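Local coordinates for protein branched-chain alpha-ketoacid decarboxylase (Lactococcus lactis, PDB 2VBF) that probably decarboxylates branched-chain and aromatic alpha-keto acids to aldehydes, using thiamine diphosphate and a magnesium ion as cofactors, at residues H135-L138 and D142-H145; R171-L176 and K181-N186; P258-N263 and N291-A296; E368-S373 and E527-M532. All coordinates share one frame; numbering follows the deposited sequence.

Interaction 1 (H135-L138 and D142-H145); sequences HHTL and DFKH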
loop_
_atom_site.group_PDB
_atom_site.type_symbol
_atom_site.label_atom_id
_atom_site.label_comp_id
_atom_site.label_asym_id
_atom_site.label_seq_id
_atom_site.Cartn_x
_atom_site.Cartn_y
_atom_site.Cartn_z
ATOM N N HIS A 135 2.628 -6.678 -18.686
ATOM C CA HIS A 135 2.954 -6.436 -17.292
ATOM C C HIS A 135 1.908 -5.565 -16.600
ATOM O O HIS A 135 1.303 -4.684 -17.217
ATOM C CB HIS A 135 4.362 -5.834 -17.149
ATOM C CG HIS A 135 4.531 -4.480 -17.774
ATOM N ND1 HIS A 135 4.802 -4.303 -19.114
ATOM C CD2 HIS A 135 4.508 -3.241 -17.232
ATOM C CE1 HIS A 135 4.917 -3.014 -19.372
ATOM N NE2 HIS A 135 4.753 -2.345 -18.247
ATOM N N HIS A 136 1.728 -5.832 -15.306
ATOM C CA HIS A 136 0.743 -5.185 -14.440
ATOM C C HIS A 136 -0.693 -5.610 -14.773
ATOM O O HIS A 136 -1.627 -4.854 -14.519
ATOM C CB HIS A 136 0.807 -3.645 -14.421
ATOM C CG HIS A 136 2.167 -3.054 -14.216
ATOM N ND1 HIS A 136 3.210 -3.714 -13.597
ATOM C CD2 HIS A 136 2.631 -1.818 -14.518
ATOM C CE1 HIS A 136 4.269 -2.918 -13.569
ATOM N NE2 HIS A 136 3.941 -1.761 -14.116
ATOM N N THR A 137 -0.866 -6.807 -15.339
ATOM C CA THR A 137 -2.196 -7.394 -15.536
ATOM C C THR A 137 -2.247 -8.791 -14.928
ATOM O O THR A 137 -1.221 -9.321 -14.492
ATOM C CB THR A 137 -2.599 -7.480 -17.034
ATOM O OG1 THR A 137 -1.873 -8.518 -17.701
ATOM C CG2 THR A 137 -2.343 -6.142 -17.728
ATOM N N LEU A 138 -3.437 -9.386 -14.925
ATOM C CA LEU A 138 -3.617 -10.762 -14.459
ATOM C C LEU A 138 -3.410 -11.796 -15.573
ATOM O O LEU A 138 -3.708 -12.989 -15.387
ATOM C CB LEU A 138 -5.010 -10.919 -13.831
ATOM C CG LEU A 138 -5.374 -9.895 -12.749
ATOM C CD1 LEU A 138 -6.765 -10.177 -12.195
ATOM C CD2 LEU A 138 -4.332 -9.866 -11.624
ATOM N N ASP A 142 -7.922 -8.636 -19.693
ATOM C CA ASP A 142 -8.958 -7.745 -19.163
ATOM C C ASP A 142 -8.333 -6.554 -18.449
ATOM O O ASP A 142 -7.657 -6.694 -17.420
ATOM C CB ASP A 142 -9.870 -8.523 -18.220
ATOM C CG ASP A 142 -11.104 -7.747 -17.780
ATOM O OD1 ASP A 142 -11.140 -6.494 -17.843
ATOM O OD2 ASP A 142 -12.073 -8.420 -17.367
ATOM N N PHE A 143 -8.564 -5.376 -19.011
ATOM C CA PHE A 143 -7.977 -4.138 -18.530
ATOM C C PHE A 143 -8.965 -3.295 -17.723
ATOM O O PHE A 143 -8.690 -2.140 -17.425
ATOM C CB PHE A 143 -7.356 -3.358 -19.696
ATOM C CG PHE A 143 -6.223 -4.090 -20.360
ATOM C CD1 PHE A 143 -4.910 -3.829 -20.010
ATOM C CD2 PHE A 143 -6.471 -5.067 -21.319
ATOM C CE1 PHE A 143 -3.875 -4.522 -20.599
ATOM C CE2 PHE A 143 -5.426 -5.763 -21.906
ATOM C CZ PHE A 143 -4.127 -5.486 -21.535
ATOM N N LYS A 144 -10.070 -3.909 -17.313
ATOM C CA LYS A 144 -11.132 -3.197 -16.622
ATOM C C LYS A 144 -11.359 -3.601 -15.172
ATOM O O LYS A 144 -12.158 -2.951 -14.499
ATOM C CB LYS A 144 -12.434 -3.323 -17.425
ATOM C CG LYS A 144 -12.325 -2.653 -18.789
ATOM C CD LYS A 144 -13.584 -2.772 -19.622
ATOM C CE LYS A 144 -13.629 -1.701 -20.731
ATOM N NZ LYS A 144 -12.602 -1.862 -21.803
ATOM N N HIS A 145 -10.657 -4.636 -14.691
ATOM C CA HIS A 145 -10.811 -5.125 -13.313
ATOM C C HIS A 145 -10.517 -4.027 -12.293
ATOM O O HIS A 145 -11.216 -3.886 -11.295
ATOM C CB HIS A 145 -9.820 -6.235 -12.962
ATOM C CG HIS A 145 -10.000 -7.517 -13.698
ATOM N ND1 HIS A 145 -11.188 -8.218 -13.721
ATOM C CD2 HIS A 145 -9.101 -8.273 -14.371
ATOM C CE1 HIS A 145 -11.020 -9.335 -14.409
ATOM N NE2 HIS A 145 -9.760 -9.398 -14.803
HETATM O O HOH W 1 -5.950 -8.275 -15.979
#
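T137 and L138 meet F143 and H145 within the loop that links helix 125-130 to helix 145-149 in the N-terminal thiamine diphosphate-binding domain, next to the paired histidines H135 and H136 of the pyruvate decarboxylase family. The methyl CG2 of T137 reaches CE1 of the F143 ring at 3.6 Å, approaching obliquely. L138 makes a similar slanting contact, with its CD1 3.7 Å from CD2 of the H145 imidazole. Both touches are made by methyl groups on ring atoms, and the polar link between the segments is a bridging water. It accepts from the L138 backbone N at 2.9 Å and donates to D142 O at 2.7 Å, joining the two sides of the loop.

The next shell fixes these side chains. T137 OG1 is hydrogen-bonded to V134 O and to A139 N; with chi1 at 73° this leaves CG2 directed at F143. H145 NE2 pairs with D140 OD2, while P152 of the second subunit packs on both L138 and H145. Further out, H136 lines the cofactor pocket, and its ND1 is hydrogen-bonded to W424 O of the second subunit. D142 forms an Asx turn, its OD1 accepting from K144 N at 2.8 Å. The other carboxylate oxygen, OD2, lies 3.2 Å above one face of the H145 ring, offset toward its rim.

Interaction 2 (R171-L176 and K181-N186); sequences RVLSQL and KPVYIN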
loop_
_atom_site.group_PDB
_atom_site.type_symbol
_atom_site.label_atom_id
_atom_site.label_comp_id
_atom_site.label_asym_id
_atom_site.label_seq_id
_atom_site.Cartn_x
_atom_site.Cartn_y
_atom_site.Cartn_z
ATOM N N ARG A 171 -16.856 15.574 -17.006
ATOM C CA ARG A 171 -17.880 14.875 -16.244
ATOM C C ARG A 171 -17.344 14.502 -14.870
ATOM O O ARG A 171 -17.976 14.784 -13.861
ATOM C CB ARG A 171 -18.344 13.612 -16.954
ATOM C CG ARG A 171 -19.409 12.822 -16.156
ATOM C CD ARG A 171 -19.870 11.576 -16.866
ATOM N NE ARG A 171 -18.846 10.538 -17.012
ATOM C CZ ARG A 171 -18.468 9.712 -16.043
ATOM N NH1 ARG A 171 -18.981 9.814 -14.822
ATOM N NH2 ARG A 171 -17.561 8.788 -16.299
ATOM N N VAL A 172 -16.179 13.867 -14.836
ATOM C CA VAL A 172 -15.670 13.373 -13.551
ATOM C C VAL A 172 -15.200 14.528 -12.654
ATOM O O VAL A 172 -15.452 14.500 -11.454
ATOM C CB VAL A 172 -14.579 12.276 -13.730
ATOM C CG1 VAL A 172 -15.079 11.150 -14.651
ATOM C CG2 VAL A 172 -13.272 12.872 -14.253
ATOM N N LEU A 173 -14.564 15.555 -13.220
ATOM C CA LEU A 173 -14.118 16.692 -12.426
ATOM C C LEU A 173 -15.286 17.561 -11.967
ATOM O O LEU A 173 -15.223 18.182 -10.911
ATOM C CB LEU A 173 -13.074 17.525 -13.180
ATOM C CG LEU A 173 -11.776 16.792 -13.532
ATOM C CD1 LEU A 173 -10.818 17.703 -14.273
ATOM C CD2 LEU A 173 -11.091 16.229 -12.290
ATOM N N SER A 174 -16.351 17.612 -12.770
ATOM C CA SER A 174 -17.583 18.269 -12.336
ATOM C C SER A 174 -18.166 17.530 -11.129
ATOM O O SER A 174 -18.634 18.171 -10.182
ATOM C CB SER A 174 -18.596 18.340 -13.483
ATOM O OG SER A 174 -18.163 19.272 -14.463
ATOM N N GLN A 175 -18.102 16.197 -11.145
ATOM C CA GLN A 175 -18.514 15.392 -9.984
ATOM C C GLN A 175 -17.603 15.650 -8.779
ATOM O O GLN A 175 -18.077 15.718 -7.648
ATOM C CB GLN A 175 -18.571 13.904 -10.314
ATOM C CG GLN A 175 -19.412 13.074 -9.347
ATOM C CD GLN A 175 -20.915 13.365 -9.410
ATOM O OE1 GLN A 175 -21.397 14.185 -10.227
ATOM N NE2 GLN A 175 -21.670 12.675 -8.576
ATOM N N LEU A 176 -16.300 15.816 -9.010
ATOM C CA LEU A 176 -15.400 16.215 -7.920
ATOM C C LEU A 176 -15.869 17.531 -7.291
ATOM O O LEU A 176 -15.961 17.655 -6.074
ATOM C CB LEU A 176 -13.957 16.319 -8.406
ATOM C CG LEU A 176 -12.954 16.737 -7.327
ATOM C CD1 LEU A 176 -11.729 15.846 -7.352
ATOM C CD2 LEU A 176 -12.574 18.205 -7.444
ATOM N N LYS A 181 -15.714 14.463 -3.304
ATOM C CA LYS A 181 -15.205 13.107 -3.082
ATOM C C LYS A 181 -14.223 12.747 -4.216
ATOM O O LYS A 181 -14.213 13.388 -5.271
ATOM C CB LYS A 181 -16.350 12.090 -3.046
ATOM C CG LYS A 181 -17.265 12.158 -1.837
ATOM C CD LYS A 181 -18.474 11.237 -2.049
ATOM C CE LYS A 181 -19.159 10.885 -0.727
ATOM N NZ LYS A 181 -19.962 12.040 -0.219
ATOM N N PRO A 182 -13.360 11.738 -3.984
ATOM C CA PRO A 182 -12.370 11.393 -5.010
ATOM C C PRO A 182 -12.970 10.884 -6.317
ATOM O O PRO A 182 -14.033 10.263 -6.338
ATOM C CB PRO A 182 -11.490 10.323 -4.346
ATOM C CG PRO A 182 -12.198 9.912 -3.132
ATOM C CD PRO A 182 -13.212 10.933 -2.767
ATOM N N VAL A 183 -12.255 11.155 -7.401
ATOM C CA VAL A 183 -12.603 10.625 -8.703
ATOM C C VAL A 183 -11.365 10.024 -9.343
ATOM O O VAL A 183 -10.239 10.211 -8.863
ATOM C CB VAL A 183 -13.224 11.693 -9.609
ATOM C CG1 VAL A 183 -14.492 12.244 -8.946
ATOM C CG2 VAL A 183 -12.214 12.809 -9.907
ATOM N N TYR A 184 -11.594 9.317 -10.439
ATOM C CA TYR A 184 -10.617 8.391 -11.021
ATOM C C TYR A 184 -10.648 8.503 -12.547
ATOM O O TYR A 184 -11.711 8.414 -13.159
ATOM C CB TYR A 184 -10.989 6.994 -10.544
ATOM C CG TYR A 184 -10.247 5.796 -11.115
ATOM C CD1 TYR A 184 -9.357 5.073 -10.320
ATOM C CD2 TYR A 184 -10.518 5.306 -12.390
ATOM C CE1 TYR A 184 -8.726 3.926 -10.804
ATOM C CE2 TYR A 184 -9.899 4.157 -12.873
ATOM C CZ TYR A 184 -8.993 3.481 -12.082
ATOM O OH TYR A 184 -8.381 2.334 -12.543
ATOM N N ILE A 185 -9.467 8.688 -13.137
ATOM C CA ILE A 185 -9.298 8.868 -14.577
ATOM C C ILE A 185 -8.238 7.898 -15.052
ATOM O O ILE A 185 -7.087 8.002 -14.644
ATOM C CB ILE A 185 -8.878 10.320 -14.925
ATOM C CG1 ILE A 185 -9.955 11.315 -14.463
ATOM C CG2 ILE A 185 -8.578 10.459 -16.414
ATOM C CD1 ILE A 185 -9.545 12.784 -14.572
ATOM N N ASN A 186 -8.647 6.928 -15.869
ATOM C CA ASN A 186 -7.728 5.984 -16.495
ATOM C C ASN A 186 -7.370 6.580 -17.855
ATOM O O ASN A 186 -8.248 6.815 -18.687
ATOM C CB ASN A 186 -8.354 4.578 -16.561
ATOM C CG ASN A 186 -7.537 3.581 -17.370
ATOM O OD1 ASN A 186 -7.338 2.422 -16.951
ATOM N ND2 ASN A 186 -7.101 3.992 -18.541
HETATM O O HOH W 2 -16.918 13.839 -6.013
#
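V183 faces helix 165-179 with both methyls. CG1 rests 3.5 Å from V172 O, the carbonyl that also accepts the helical bond from L176 N, while CG2 lies 4.0 Å from CD1 of L176. The side chains of L176 and V183 cross at about a right angle, the fully staggered chi1 of L176 (180°) carrying its CD1 across the valine. V172 and I185 meet more obliquely: V172 CG2 sits 3.7 Å from I185 CG1 and reaches CD1 of the same isoleucine equally closely. Helix segment 171-176 and strand 183-186 run nearly antiparallel, at 163° with axes 8.5 Å apart, as expected for consecutive elements of a beta-alpha-beta unit, here strand 156-159, helix 165-179 and strand 183-188. V117 on the neighbouring strand 116-122 extends this apolar layer, touching L173, L176 and I185. Cutting V183 back to an alanine is likely to open a gap beneath the V172 carbonyl and leave L176 CD1 without its nearest partner on the strand. Where the chain turns from helix to strand, a water donates to Q175 O at 2.7 Å and to K181 O at 2.8 Å; K181 NZ is hydrogen-bonded to N113 OD1.

Interaction 3 (P258-N263 and N291-A296); sequences PITTLN and NFVESA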
loop_
_atom_site.group_PDB
_atom_site.type_symbol
_atom_site.label_atom_id
_atom_site.label_comp_id
_atom_site.label_asym_id
_atom_site.label_seq_id
_atom_site.Cartn_x
_atom_site.Cartn_y
_atom_site.Cartn_z
ATOM N N PRO A 258 -22.836 30.104 19.936
ATOM C CA PRO A 258 -21.967 29.051 20.467
ATOM C C PRO A 258 -21.692 27.989 19.402
ATOM O O PRO A 258 -22.590 27.644 18.629
ATOM C CB PRO A 258 -22.785 28.462 21.631
ATOM C CG PRO A 258 -23.759 29.534 21.988
ATOM C CD PRO A 258 -24.076 30.239 20.720
ATOM N N ILE A 259 -20.449 27.520 19.346
ATOM C CA ILE A 259 -20.061 26.500 18.367
ATOM C C ILE A 259 -19.070 25.489 18.940
ATOM O O ILE A 259 -18.174 25.824 19.723
ATOM C CB ILE A 259 -19.484 27.127 17.056
ATOM C CG1 ILE A 259 -19.149 26.032 16.018
ATOM C CG2 ILE A 259 -18.241 27.975 17.347
ATOM C CD1 ILE A 259 -19.116 26.516 14.590
ATOM N N THR A 260 -19.277 24.243 18.532
ATOM C CA THR A 260 -18.390 23.141 18.841
ATOM C C THR A 260 -18.122 22.377 17.539
ATOM O O THR A 260 -18.814 22.581 16.543
ATOM C CB THR A 260 -19.016 22.231 19.937
ATOM O OG1 THR A 260 -18.088 21.213 20.322
ATOM C CG2 THR A 260 -20.344 21.612 19.490
ATOM N N THR A 261 -17.074 21.559 17.539
ATOM C CA THR A 261 -16.857 20.561 16.499
ATOM C C THR A 261 -16.583 19.224 17.169
ATOM O O THR A 261 -16.225 19.156 18.352
ATOM C CB THR A 261 -15.668 20.907 15.550
ATOM O OG1 THR A 261 -14.419 20.647 16.208
ATOM C CG2 THR A 261 -15.718 22.370 15.106
ATOM N N LEU A 262 -16.756 18.152 16.412
ATOM C CA LEU A 262 -16.236 16.849 16.827
ATOM C C LEU A 262 -14.733 16.865 16.553
ATOM O O LEU A 262 -14.204 17.806 15.945
ATOM C CB LEU A 262 -16.902 15.719 16.032
ATOM C CG LEU A 262 -18.431 15.674 15.974
ATOM C CD1 LEU A 262 -18.865 14.416 15.233
ATOM C CD2 LEU A 262 -19.046 15.729 17.355
ATOM N N ASN A 263 -14.032 15.809 16.953
ATOM C CA ASN A 263 -12.636 15.667 16.539
ATOM C C ASN A 263 -12.522 15.256 15.051
ATOM O O ASN A 263 -11.447 15.362 14.461
ATOM C CB ASN A 263 -11.858 14.738 17.479
ATOM C CG ASN A 263 -12.377 13.307 17.481
ATOM O OD1 ASN A 263 -12.833 12.788 16.457
ATOM N ND2 ASN A 263 -12.283 12.655 18.635
ATOM N N ASN A 291 -22.544 19.579 29.071
ATOM C CA ASN A 291 -23.801 20.107 29.573
ATOM C C ASN A 291 -24.420 21.180 28.673
ATOM O O ASN A 291 -25.640 21.221 28.510
ATOM C CB ASN A 291 -23.597 20.686 30.970
ATOM C CG ASN A 291 -23.295 19.620 32.015
ATOM O OD1 ASN A 291 -23.543 18.423 31.806
ATOM N ND2 ASN A 291 -22.760 20.056 33.153
ATOM N N PHE A 292 -23.577 22.037 28.095
ATOM C CA PHE A 292 -24.032 23.122 27.247
ATOM C C PHE A 292 -24.647 22.553 25.974
ATOM O O PHE A 292 -25.803 22.848 25.633
ATOM C CB PHE A 292 -22.865 24.066 26.902
ATOM C CG PHE A 292 -23.303 25.375 26.293
ATOM C CD1 PHE A 292 -23.292 26.542 27.046
ATOM C CD2 PHE A 292 -23.720 25.445 24.966
ATOM C CE1 PHE A 292 -23.696 27.749 26.497
ATOM C CE2 PHE A 292 -24.148 26.649 24.414
ATOM C CZ PHE A 292 -24.129 27.811 25.186
ATOM N N VAL A 293 -23.870 21.729 25.274
ATOM C CA VAL A 293 -24.319 21.133 24.015
ATOM C C VAL A 293 -25.611 20.342 24.190
ATOM O O VAL A 293 -26.530 20.488 23.401
ATOM C CB VAL A 293 -23.252 20.210 23.393
ATOM C CG1 VAL A 293 -23.816 19.514 22.124
ATOM C CG2 VAL A 293 -21.994 21.004 23.070
ATOM N N GLU A 294 -25.672 19.528 25.238
ATOM C CA GLU A 294 -26.792 18.610 25.465
ATOM C C GLU A 294 -28.029 19.267 26.104
ATOM O O GLU A 294 -29.096 18.638 26.192
ATOM C CB GLU A 294 -26.308 17.410 26.293
ATOM C CG GLU A 294 -25.195 16.634 25.573
ATOM C CD GLU A 294 -24.645 15.451 26.348
ATOM O OE1 GLU A 294 -25.061 15.229 27.512
ATOM O OE2 GLU A 294 -23.794 14.738 25.777
ATOM N N SER A 295 -27.887 20.514 26.551
ATOM C CA SER A 295 -29.031 21.319 27.023
ATOM C C SER A 295 -29.484 22.409 26.024
ATOM O O SER A 295 -30.486 23.102 26.267
ATOM C CB SER A 295 -28.697 21.959 28.373
ATOM O OG SER A 295 -27.706 22.961 28.254
ATOM N N ALA A 296 -28.769 22.560 24.905
ATOM C CA ALA A 296 -29.134 23.542 23.882
ATOM C C ALA A 296 -30.571 23.300 23.431
ATOM O O ALA A 296 -30.987 22.146 23.306
ATOM C CB ALA A 296 -28.176 23.454 22.675
#
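P258 CB lies obliquely to the phenyl ring of F292, and a cation-pi contact with K230 engages the same phenyl group. Its far end does the touching: CE2 lies 3.6 Å from P258 CB, and CZ is 3.7 Å from P258 CG, so two ring carbons bear on two methylene groups of the proline. The side chains cross at about a right angle. A chi1 of -167° swings CG of F292 to the side opposite its own backbone N and extends the ring from the helix toward the start of the strand, where L277 of strand 276-279 also touches it.

One residue along the helix, a second and lighter contact forms between methyls, T260 CG2 and V293 CG2 being 4.0 Å apart. The hydroxyl of T260 is engaged elsewhere, by G278 O. K230 binds twice in this region, since its NZ is also hydrogen-bonded to S295 OG, and that serine donates to N291 O at 2.7 Å, with the donor tilted 22° from the carbonyl plane, close to the end of the helix. An alanine at F292 would remove the aromatic partner of both P258 and K230, and is likely to leave the proline uncovered on this side and the ammonium group without its cation-pi contact.

Helix 287-295 leads from strand 276-279 to strand 298-302, passing over 259-261 on the way; with strand order 3-2-1-4-5 in the parallel part of the sheet, this is the crossover of the Rossmann-like central domain of thiamine diphosphate enzymes.

Interaction 4 (E368-S373 and E527-M532); sequences EEFIPS and EFVSVM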
loop_
_atom_site.group_PDB
_atom_site.type_symbol
_atom_site.label_atom_id
_atom_site.label_comp_id
_atom_site.label_asym_id
_atom_site.label_seq_id
_atom_site.Cartn_x
_atom_site.Cartn_y
_atom_site.Cartn_z
ATOM N N GLU A 368 -4.587 28.951 29.961
ATOM C CA GLU A 368 -3.554 28.122 29.343
ATOM C C GLU A 368 -2.150 28.600 29.687
ATOM O O GLU A 368 -1.729 29.687 29.280
ATOM C CB GLU A 368 -3.729 28.095 27.825
ATOM C CG GLU A 368 -4.929 27.289 27.377
ATOM C CD GLU A 368 -5.229 27.467 25.907
ATOM O OE1 GLU A 368 -4.290 27.789 25.142
ATOM O OE2 GLU A 368 -6.408 27.290 25.527
ATOM N N GLU A 369 -1.429 27.764 30.427
ATOM C CA GLU A 369 -0.061 28.048 30.811
ATOM C C GLU A 369 0.711 26.738 30.946
ATOM O O GLU A 369 0.153 25.721 31.369
ATOM C CB GLU A 369 -0.052 28.819 32.136
ATOM C CG GLU A 369 1.327 29.157 32.682
ATOM C CD GLU A 369 2.139 30.014 31.729
ATOM O OE1 GLU A 369 2.775 29.449 30.811
ATOM O OE2 GLU A 369 2.149 31.251 31.909
ATOM N N PHE A 370 1.984 26.765 30.566
ATOM C CA PHE A 370 2.871 25.624 30.780
ATOM C C PHE A 370 4.221 26.105 31.279
ATOM O O PHE A 370 4.927 26.828 30.573
ATOM C CB PHE A 370 3.069 24.797 29.503
ATOM C CG PHE A 370 3.856 23.533 29.732
ATOM C CD1 PHE A 370 5.217 23.475 29.451
ATOM C CD2 PHE A 370 3.243 22.415 30.270
ATOM C CE1 PHE A 370 5.940 22.310 29.682
ATOM C CE2 PHE A 370 3.961 21.246 30.502
ATOM C CZ PHE A 370 5.310 21.197 30.210
ATOM N N ILE A 371 4.558 25.698 32.496
ATOM C CA ILE A 371 5.856 25.998 33.088
ATOM C C ILE A 371 6.606 24.675 33.160
ATOM O O ILE A 371 6.218 23.807 33.927
ATOM C CB ILE A 371 5.726 26.570 34.523
ATOM C CG1 ILE A 371 4.718 27.732 34.594
ATOM C CG2 ILE A 371 7.099 27.029 35.025
ATOM C CD1 ILE A 371 5.199 29.003 33.932
ATOM N N PRO A 372 7.677 24.515 32.362
ATOM C CA PRO A 372 8.363 23.223 32.374
ATOM C C PRO A 372 9.160 22.973 33.651
ATOM O O PRO A 372 9.553 23.924 34.336
ATOM C CB PRO A 372 9.310 23.309 31.176
ATOM C CG PRO A 372 9.539 24.762 30.977
ATOM C CD PRO A 372 8.292 25.463 31.419
ATOM N N SER A 373 9.356 21.694 33.962
ATOM C CA SER A 373 10.277 21.256 35.000
ATOM C C SER A 373 11.305 20.311 34.369
ATOM O O SER A 373 11.289 20.088 33.150
ATOM C CB SER A 373 9.516 20.537 36.109
ATOM O OG SER A 373 9.078 19.254 35.691
ATOM N N GLU A 527 13.673 20.113 28.044
ATOM C CA GLU A 527 14.199 19.838 26.717
ATOM C C GLU A 527 13.133 20.064 25.651
ATOM O O GLU A 527 13.426 20.623 24.603
ATOM C CB GLU A 527 14.727 18.408 26.633
ATOM C CG GLU A 527 16.074 18.224 27.308
ATOM C CD GLU A 527 16.389 16.778 27.620
ATOM O OE1 GLU A 527 15.634 15.891 27.180
ATOM O OE2 GLU A 527 17.400 16.524 28.316
ATOM N N PHE A 528 11.901 19.652 25.937
ATOM C CA PHE A 528 10.801 19.833 24.985
ATOM C C PHE A 528 10.539 21.307 24.678
ATOM O O PHE A 528 10.477 21.708 23.516
ATOM C CB PHE A 528 9.512 19.186 25.464
ATOM C CG PHE A 528 8.386 19.352 24.487
ATOM C CD1 PHE A 528 8.315 18.547 23.357
ATOM C CD2 PHE A 528 7.442 20.355 24.654
ATOM C CE1 PHE A 528 7.304 18.729 22.422
ATOM C CE2 PHE A 528 6.426 20.528 23.733
ATOM C CZ PHE A 528 6.363 19.708 22.618
ATOM N N VAL A 529 10.415 22.114 25.728
ATOM C CA VAL A 529 10.213 23.556 25.574
ATOM C C VAL A 529 11.370 24.214 24.818
ATOM O O VAL A 529 11.127 25.023 23.921
ATOM C CB VAL A 529 9.970 24.242 26.942
ATOM C CG1 VAL A 529 10.019 25.758 26.807
ATOM C CG2 VAL A 529 8.633 23.799 27.510
ATOM N N SER A 530 12.613 23.853 25.147
ATOM C CA SER A 530 13.795 24.413 24.473
ATOM C C SER A 530 13.771 24.131 22.971
ATOM O O SER A 530 13.909 25.040 22.157
ATOM C CB SER A 530 15.095 23.865 25.086
ATOM O OG SER A 530 16.256 24.347 24.406
ATOM N N VAL A 531 13.570 22.866 22.617
ATOM C CA VAL A 531 13.576 22.455 21.214
ATOM C C VAL A 531 12.365 22.996 20.450
ATOM O O VAL A 531 12.486 23.396 19.297
ATOM C CB VAL A 531 13.622 20.916 21.070
ATOM C CG1 VAL A 531 13.514 20.529 19.612
ATOM C CG2 VAL A 531 14.908 20.354 21.685
ATOM N N MET A 532 11.200 23.002 21.083
ATOM C CA MET A 532 10.008 23.555 20.448
ATOM C C MET A 532 10.197 25.029 20.083
ATOM O O MET A 532 9.867 25.440 18.979
ATOM C CB MET A 532 8.788 23.394 21.351
ATOM C CG MET A 532 7.594 24.200 20.903
ATOM S SD MET A 532 6.858 23.583 19.387
ATOM C CE MET A 532 5.597 22.597 20.174
#
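V529 places one methyl, CG2, against both F370 and P372, and this single group carries the contact of the extended segment 368-373 with residues 527-532. It lies at the edge of the F370 ring, near its plane, 3.8 Å from CE1 and 3.9 Å from CD1. P372 meets the same methyl from its own ring, with CG at 3.7 Å and CB at 3.8 Å, and crosses the valine side chain at about a right angle. The torsion of V529 explains the choice of branch: with CG1 anti to the backbone N (chi1 169°), CG2 stands anti to the carbonyl carbon and is the methyl presented to the loop.

Away from the buried phenylalanine the contact loosens. P372 lies at the partly solvent-accessible border, and I371, between the two touching residues, points away from the helix into an exposed position, as extended chain alternates its sides. S530 of the helix is exposed too. Within the loop, F370 N donates to E369 OE1 at 2.8 Å with an N-H...O angle of 133°, using the anti lone pair of the carboxylate.

E525 and N526, earlier in helix 525-537, also touch the loop. F370 packs as well on R381 and Q384 of helix 379-389, so the loop bridges that helix and helix 525-537. Beside V529, F528 meets L382 of helix 379-389 and V522 and L547 of strands 517-522 and 542-548 in the C-terminal domain.

Overall arrangement
From the N terminus the four contacts follow one another in series; none nests in or crosses another. Interaction 1 closes a very short loop in the N-terminal cofactor-binding domain, and interaction 2 follows with the turn from helix 165-179 into strand 183-188 of the same domain's parallel sheet; their centres are about 22 Å apart. Interaction 3 spans 27 residues of the central domain, fastening a crossover helix to its sheet about 50 Å from interaction 1, centre to centre. Interaction 4 makes the longest closure, 153 residues, bringing the loop between helices 343-348 and 379-389 onto helix 525-537 of the C-terminal cofactor-binding domain, with its nearest atoms about 13 Å from interaction 3.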